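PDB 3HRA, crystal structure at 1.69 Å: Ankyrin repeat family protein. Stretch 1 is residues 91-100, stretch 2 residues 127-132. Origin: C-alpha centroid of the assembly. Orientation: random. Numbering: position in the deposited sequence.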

# COMPACT_ATOMS: atom_id res chain seq x y z
N MET A 91 0.29 10.17 -4.95
CA MET A 91 1.22 9.33 -5.70
C MET A 91 0.59 8.84 -7.00
O MET A 91 1.24 8.85 -8.04
CB MET A 91 1.65 8.13 -4.88
CG MET A 91 2.56 8.48 -3.71
SD MET A 91 2.89 7.00 -2.74
CE MET A 91 4.23 7.55 -1.67
N LEU A 92 -0.66 8.42 -6.94
CA LEU A 92 -1.36 7.92 -8.14
C LEU A 92 -1.57 9.01 -9.20
O LEU A 92 -1.77 8.71 -10.38
CB LEU A 92 -2.70 7.29 -7.75
CG LEU A 92 -2.56 5.99 -6.96
CD1 LEU A 92 -3.91 5.50 -6.42
CD2 LEU A 92 -1.89 4.93 -7.83
N LYS A 93 -1.53 10.28 -8.79
CA LYS A 93 -1.66 11.40 -9.73
C LYS A 93 -0.33 12.00 -10.18
O LYS A 93 -0.24 12.53 -11.29
CB LYS A 93 -2.49 12.53 -9.11
CG LYS A 93 -3.94 12.20 -8.79
CD LYS A 93 -4.60 13.42 -8.12
CE LYS A 93 -5.78 13.00 -7.25
NZ LYS A 93 -6.19 14.06 -6.28
N HIS A 94 0.68 11.95 -9.32
CA HIS A 94 1.91 12.71 -9.59
C HIS A 94 3.19 11.89 -9.70
O HIS A 94 4.29 12.45 -9.78
CB HIS A 94 2.10 13.81 -8.54
CG HIS A 94 1.04 14.86 -8.60
ND1 HIS A 94 -0.08 14.86 -7.79
CD2 HIS A 94 0.92 15.95 -9.40
CE1 HIS A 94 -0.83 15.90 -8.08
NE2 HIS A 94 -0.25 16.58 -9.05
N ALA A 95 3.05 10.58 -9.70
CA ALA A 95 4.20 9.70 -9.81
C ALA A 95 3.80 8.41 -10.52
O ALA A 95 2.63 8.21 -10.86
CB ALA A 95 4.78 9.41 -8.43
N THR A 96 4.78 7.54 -10.76
CA THR A 96 4.53 6.33 -11.53
C THR A 96 4.95 5.12 -10.71
O THR A 96 6.14 4.86 -10.55
CB THR A 96 5.30 6.31 -12.89
OG1 THR A 96 4.94 7.45 -13.68
CG2 THR A 96 5.01 5.02 -13.67
N PRO A 97 3.98 4.38 -10.17
CA PRO A 97 4.32 3.20 -9.36
C PRO A 97 4.99 2.13 -10.20
O PRO A 97 4.63 1.94 -11.37
CB PRO A 97 2.95 2.70 -8.88
CG PRO A 97 2.04 3.91 -8.97
CD PRO A 97 2.54 4.70 -10.15
N ASP A 98 5.96 1.45 -9.61
CA ASP A 98 6.66 0.34 -10.27
C ASP A 98 6.03 -0.97 -9.80
O ASP A 98 6.28 -1.42 -8.68
CB ASP A 98 8.16 0.36 -9.93
CG ASP A 98 8.97 -0.74 -10.65
OD1 ASP A 98 8.37 -1.69 -11.21
OD2 ASP A 98 10.22 -0.66 -10.65
N LEU A 99 5.23 -1.60 -10.64
CA LEU A 99 4.52 -2.79 -10.20
C LEU A 99 5.35 -4.08 -10.24
O LEU A 99 4.84 -5.17 -9.94
CB LEU A 99 3.20 -2.95 -10.97
CG LEU A 99 2.23 -1.77 -10.96
CD1 LEU A 99 0.88 -2.22 -11.48
CD2 LEU A 99 2.09 -1.17 -9.57
N ASN A 100 6.63 -3.98 -10.58
CA ASN A 100 7.54 -5.12 -10.44
C ASN A 100 8.27 -5.14 -9.10
O ASN A 100 9.04 -6.07 -8.81
CB ASN A 100 8.55 -5.19 -11.59
CG ASN A 100 7.91 -5.50 -12.91
OD1 ASN A 100 7.03 -6.36 -13.01
ND2 ASN A 100 8.34 -4.79 -13.95
N GLU A 127 -9.71 1.93 -8.75
CA GLU A 127 -10.09 2.98 -9.71
C GLU A 127 -8.94 3.42 -10.60
O GLU A 127 -9.10 3.50 -11.82
CB GLU A 127 -10.68 4.21 -8.98
CG GLU A 127 -11.96 3.93 -8.21
CD GLU A 127 -12.52 5.17 -7.51
OE1 GLU A 127 -11.90 6.26 -7.61
OE2 GLU A 127 -13.58 5.04 -6.86
N ASP A 128 -7.78 3.72 -10.02
CA ASP A 128 -6.68 4.33 -10.78
C ASP A 128 -5.28 3.82 -10.41
O ASP A 128 -4.31 4.59 -10.42
CB ASP A 128 -6.72 5.86 -10.67
CG ASP A 128 -7.83 6.50 -11.51
OD1 ASP A 128 -8.06 6.06 -12.66
OD2 ASP A 128 -8.47 7.46 -11.02
N GLY A 129 -5.19 2.52 -10.13
CA GLY A 129 -3.96 1.92 -9.63
C GLY A 129 -3.14 1.03 -10.55
O GLY A 129 -1.92 0.96 -10.38
N ARG A 130 -3.79 0.33 -11.49
CA ARG A 130 -3.07 -0.56 -12.41
C ARG A 130 -2.78 -1.91 -11.76
O ARG A 130 -2.44 -2.89 -12.44
CB ARG A 130 -1.77 0.11 -12.87
CG ARG A 130 -1.23 -0.37 -14.21
CD ARG A 130 0.17 0.18 -14.44
NE ARG A 130 0.25 1.61 -14.14
CZ ARG A 130 1.36 2.24 -13.75
NH1 ARG A 130 2.50 1.57 -13.60
NH2 ARG A 130 1.32 3.56 -13.51
N GLU A 131 -2.90 -1.96 -10.44
CA GLU A 131 -2.73 -3.19 -9.67
C GLU A 131 -3.65 -4.30 -10.21
O GLU A 131 -4.81 -4.05 -10.51
CB GLU A 131 -3.06 -2.94 -8.19
CG GLU A 131 -2.24 -1.82 -7.54
CD GLU A 131 -0.85 -2.26 -7.17
OE1 GLU A 131 -0.58 -3.48 -7.29
OE2 GLU A 131 -0.01 -1.41 -6.78
N ASP A 132 -3.12 -5.50 -10.36
CA ASP A 132 -3.90 -6.66 -10.78
C ASP A 132 -4.71 -7.15 -9.58
O ASP A 132 -4.14 -7.51 -8.55
CB ASP A 132 -2.92 -7.74 -11.26
CG ASP A 132 -3.59 -9.05 -11.65
OD1 ASP A 132 -4.84 -9.15 -11.60
OD2 ASP A 132 -2.83 -9.99 -11.99

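The one hydrogen bond that crosses between these stretches is weak, and it is made by a residue in an uncommon backbone conformation. Arg130 is the first residue after its helix to leave helical phi/psi, and it does so with positive phi (81°/-16°). Its NH1 lies 3.1 Å from Pro97 O, a reasonable separation, but the N-H...O angle of 133° is well short of linear, which is why the bond is classed as weak. The acceptor lies oblique to the guanidinium.

The backbones run from helical segments into loops on both sides. In the first stretch the helix ends at His94; Ala95 departs from helical angles (-149°/177°), although its N still donates to Met91 O at 3.0 Å. Two CA pairs set the register: Leu92 CA to Gly129 CA at 6.7 Å, and Leu99 CA to Glu131 CA at 7.3 Å. No backbone-to-backbone hydrogen bond joins the stretches, so the contact, which buries 353 Å² summed over both sides, rests mainly on side chains.

At the helical end, Leu92 points toward the second stretch with an m, t rotamer. Its CD2 reaches Asp128 O at 3.6 Å and Gly129 CA at 4.1 Å, a van der Waals contact of a methyl against backbone. An ideal CB on Gly129 would point sideways and lie 4.6 Å from Leu92 CD2, so this distance gives no sign that the approach depends on the missing side chain.

Arg130 reaches across to the loop of the first stretch, with chi1 and chi2 both t before chi3 turns to m. Besides the bond to Pro97 O, its NH2 lies 3.8 Å from Pro97 CD and 4.0 Å from Thr96 CG2. The Thr96 methyl sits at the guanidinium edge, near its plane; these contacts are packing against carbon and add no polar bond.

Leu99 has the largest area covered in this contact, 90 Å², followed by Arg130 with 80 Å². Leu99 CD1 is 3.5 Å from Arg130 O and 3.8 Å from Arg130 CB, so the aliphatic base of the arginine packs on the leucine; the guanidinium is also near it, with Leu99 CG 4.3 Å from Arg130 NH1 and oblique to the group. The other methyl, Leu99 CD2, lies 3.5 Å from Glu131 OE2. The CA-to-CB bond of Glu131 points sideways, but the end of its side chain comes nearer. A methyl cannot satisfy a carboxylate oxygen; OE2 is hydrogen-bonded elsewhere in the structure, which leaves the leucine contact one of packing.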